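Local coordinates for type C neurotoxin (Clostridium botulinum, PDB 3PME), which probably binds gangliosides and other membrane lipids on nerve cells through its receptor-binding domain, at residues Y136-W140 with Y226-P230. Residue numbers count along the deposited sequence, not the author numbering.
Sequences YTNKW and YWGNP
Two loops meet in the buried interface between the lectin-like, concanavalin-type jelly roll and the C-terminal beta-trefoil that together make up the receptor-binding domain of clostridial neurotoxins. Tyr136-Lys139 forms a type II beta turn just ahead of strand 141-148 of the jelly roll, closed by Lys139 N to Tyr136 O at 3.0 Å, with Asn138 in a left-handed conformation (58/22). Segment 226-230 belongs to the loop between helix 207-218 and strand 238-241, on the trefoil side. The backbones come closest at Lys139 and Trp227, whose CA atoms are 4.3 Å apart; there Trp227 O accepts a hydrogen bond from Trp140 N (2.9 Å) and a CA-H...O contact from Lys139 CA (3.3 Å). The Trp227 indole (chi1 m), the residue most covered, packs its six-membered ring against the turn: Asn138 ND2 sits over one face, 3.4 Å from Trp227 CE3, and donates to Asp409 OD2, while Asn138 OD1 accepts from Lys76 NZ and Trp227 NE1 bonds Ser407 O. Lys139 extends (mttt) across Tyr226, its CE making a CH-pi contact 4.0 Å from the ring centroid; its NZ is bonded to the carbonyls of His133 and Gly135. Gly228, at 89/7, has angles that would jam a CB against Trp227 O; an ideal CB would also fall a tight 3.3 Å from Trp140 CB. The Trp140 ring (chi1 m, chi2 101°) points its edge at Asn229, NE1 donating to Asn229 OD1 at 2.9 Å.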
ATOM      1  N   TYR A 136       3.728   0.121   8.845  1.00 20.65           N
ATOM      2  CA  TYR A 136       2.605  -0.172   7.958  1.00 19.66           C
ATOM      3  C   TYR A 136       1.298   0.493   8.377  1.00 18.35           C
ATOM      4  O   TYR A 136       0.228   0.079   7.933  1.00 17.95           O
ATOM      5  CB  TYR A 136       2.353  -1.685   7.888  1.00 21.31           C
ATOM      6  CG  TYR A 136       3.551  -2.535   7.523  1.00 24.99           C
ATOM      7  CD1 TYR A 136       3.807  -2.885   6.205  1.00 30.72           C
ATOM      8  CD2 TYR A 136       4.416  -2.995   8.509  1.00 27.92           C
ATOM      9  CE1 TYR A 136       4.906  -3.673   5.876  1.00 30.75           C
ATOM     10  CE2 TYR A 136       5.510  -3.781   8.194  1.00 30.88           C
ATOM     11  CZ  TYR A 136       5.748  -4.114   6.878  1.00 32.68           C
ATOM     12  OH  TYR A 136       6.845  -4.896   6.581  1.00 39.12           O
ATOM     13  N   THR A 137       1.360   1.511   9.233  1.00 19.86           N
ATOM     14  CA  THR A 137       0.137   2.201   9.627  1.00 19.94           C
ATOM     15  C   THR A 137      -0.593   2.742   8.388  1.00 18.13           C
ATOM     16  O   THR A 137      -0.017   3.488   7.600  1.00 18.62           O
ATOM     17  CB  THR A 137       0.426   3.353  10.610  1.00 20.43           C
ATOM     18  OG1 THR A 137       1.036   2.828  11.797  1.00 21.50           O
ATOM     19  CG2 THR A 137      -0.878   4.033  10.994  1.00 20.37           C
ATOM     20  N   ASN A 138      -1.861   2.349   8.241  1.00 17.16           N
ATOM     21  CA  ASN A 138      -2.717   2.704   7.109  1.00 16.59           C
ATOM     22  C   ASN A 138      -2.195   2.296   5.735  1.00 17.36           C
ATOM     23  O   ASN A 138      -2.596   2.875   4.714  1.00 16.61           O
ATOM     24  CB  ASN A 138      -3.059   4.204   7.100  1.00 17.74           C
ATOM     25  CG  ASN A 138      -4.272   4.509   6.245  1.00 17.97           C
ATOM     26  OD1 ASN A 138      -5.279   3.795   6.314  1.00 16.86           O
ATOM     27  ND2 ASN A 138      -4.199   5.588   5.453  1.00 18.82           N
ATOM     28  N   LYS A 139      -1.308   1.306   5.698  1.00 16.00           N
ATOM     29  CA  LYS A 139      -0.791   0.787   4.439  1.00 16.66           C
ATOM     30  C   LYS A 139      -1.317  -0.623   4.245  1.00 17.41           C
ATOM     31  O   LYS A 139      -1.409  -1.385   5.202  1.00 18.38           O
ATOM     32  CB  LYS A 139       0.743   0.758   4.439  1.00 17.75           C
ATOM     33  CG  LYS A 139       1.366   2.125   4.559  1.00 19.11           C
ATOM     34  CD  LYS A 139       2.871   2.060   4.482  1.00 21.18           C
ATOM     35  CE  LYS A 139       3.464   3.451   4.693  1.00 24.49           C
ATOM     36  NZ  LYS A 139       4.924   3.375   4.959  1.00 32.62           N
ATOM     37  N   TRP A 140      -1.698  -0.962   3.023  1.00 16.70           N
ATOM     38  CA  TRP A 140      -2.065  -2.351   2.738  1.00 15.98           C
ATOM     39  C   TRP A 140      -0.860  -3.252   2.951  1.00 16.74           C
ATOM     40  O   TRP A 140       0.201  -2.999   2.389  1.00 17.66           O
ATOM     41  CB  TRP A 140      -2.466  -2.499   1.282  1.00 18.04           C
ATOM     42  CG  TRP A 140      -3.786  -1.886   0.902  1.00 16.49           C
ATOM     43  CD1 TRP A 140      -3.990  -0.691   0.266  1.00 18.19           C
ATOM     44  CD2 TRP A 140      -5.079  -2.460   1.099  1.00 17.49           C
ATOM     45  NE1 TRP A 140      -5.337  -0.492   0.057  1.00 17.61           N
ATOM     46  CE2 TRP A 140      -6.025  -1.571   0.547  1.00 20.49           C
ATOM     47  CE3 TRP A 140      -5.529  -3.653   1.678  1.00 18.30           C
ATOM     48  CZ2 TRP A 140      -7.398  -1.824   0.582  1.00 21.87           C
ATOM     49  CZ3 TRP A 140      -6.887  -3.909   1.695  1.00 20.70           C
ATOM     50  CH2 TRP A 140      -7.804  -3.000   1.153  1.00 20.16           C
ATOM     51  N   TYR A 226       1.268   5.897  -1.689  1.00 16.09           N
ATOM     52  CA  TYR A 226       2.017   5.686  -0.457  1.00 18.35           C
ATOM     53  C   TYR A 226       1.395   4.597   0.407  1.00 17.40           C
ATOM     54  O   TYR A 226       2.106   3.859   1.099  1.00 18.93           O
ATOM     55  CB  TYR A 226       2.041   7.014   0.301  1.00 17.54           C
ATOM     56  CG  TYR A 226       2.787   7.008   1.608  1.00 17.66           C
ATOM     57  CD1 TYR A 226       4.172   7.102   1.638  1.00 21.89           C
ATOM     58  CD2 TYR A 226       2.103   6.926   2.814  1.00 18.62           C
ATOM     59  CE1 TYR A 226       4.864   7.094   2.838  1.00 25.02           C
ATOM     60  CE2 TYR A 226       2.780   6.943   4.011  1.00 20.21           C
ATOM     61  CZ  TYR A 226       4.159   7.016   4.019  1.00 23.48           C
ATOM     62  OH  TYR A 226       4.836   7.005   5.217  1.00 27.43           O
ATOM     63  N   TRP A 227       0.074   4.495   0.368  1.00 17.05           N
ATOM     64  CA  TRP A 227      -0.666   3.561   1.221  1.00 16.56           C
ATOM     65  C   TRP A 227      -0.817   2.181   0.590  1.00 16.28           C
ATOM     66  O   TRP A 227      -1.371   1.275   1.212  1.00 18.29           O
ATOM     67  CB  TRP A 227      -2.079   4.109   1.459  1.00 18.19           C
ATOM     68  CG  TRP A 227      -2.072   5.558   1.813  1.00 16.02           C
ATOM     69  CD1 TRP A 227      -2.493   6.600   1.028  1.00 18.77           C
ATOM     70  CD2 TRP A 227      -1.597   6.136   3.029  1.00 16.57           C
ATOM     71  NE1 TRP A 227      -2.311   7.788   1.691  1.00 18.58           N
ATOM     72  CE2 TRP A 227      -1.767   7.534   2.923  1.00 18.77           C
ATOM     73  CE3 TRP A 227      -1.033   5.607   4.197  1.00 17.81           C
ATOM     74  CZ2 TRP A 227      -1.400   8.403   3.947  1.00 20.06           C
ATOM     75  CZ3 TRP A 227      -0.674   6.473   5.218  1.00 19.15           C
ATOM     76  CH2 TRP A 227      -0.857   7.860   5.083  1.00 19.12           C
ATOM     77  N   GLY A 228      -0.369   2.025  -0.650  1.00 16.32           N
ATOM     78  CA  GLY A 228      -0.608   0.792  -1.389  1.00 16.13           C
ATOM     79  C   GLY A 228      -1.892   0.724  -2.211  1.00 18.88           C
ATOM     80  O   GLY A 228      -2.237  -0.326  -2.752  1.00 17.94           O
ATOM     81  N   ASN A 229      -2.607   1.843  -2.307  1.00 16.14           N
ATOM     82  CA  ASN A 229      -3.779   1.944  -3.177  1.00 18.18           C
ATOM     83  C   ASN A 229      -3.310   2.137  -4.621  1.00 18.16           C
ATOM     84  O   ASN A 229      -2.200   2.621  -4.857  1.00 18.20           O
ATOM     85  CB  ASN A 229      -4.618   3.183  -2.835  1.00 17.12           C
ATOM     86  CG  ASN A 229      -4.998   3.274  -1.373  1.00 19.04           C
ATOM     87  OD1 ASN A 229      -5.412   2.293  -0.756  1.00 19.95           O
ATOM     88  ND2 ASN A 229      -4.887   4.479  -0.812  1.00 19.49           N
ATOM     89  N   PRO A 230      -4.164   1.812  -5.605  1.00 19.16           N
ATOM     90  CA  PRO A 230      -3.797   2.152  -6.986  1.00 17.77           C
ATOM     91  C   PRO A 230      -3.594   3.653  -7.159  1.00 18.81           C
ATOM     92  O   PRO A 230      -4.406   4.454  -6.664  1.00 18.89           O
ATOM     93  CB  PRO A 230      -5.015   1.688  -7.791  1.00 21.66           C
ATOM     94  CG  PRO A 230      -5.556   0.531  -6.950  1.00 21.17           C
ATOM     95  CD  PRO A 230      -5.405   1.025  -5.542  1.00 20.73           C
TER
HETATM   96  O   HOH W   1       4.784   3.329   1.548  1.00 23.73           O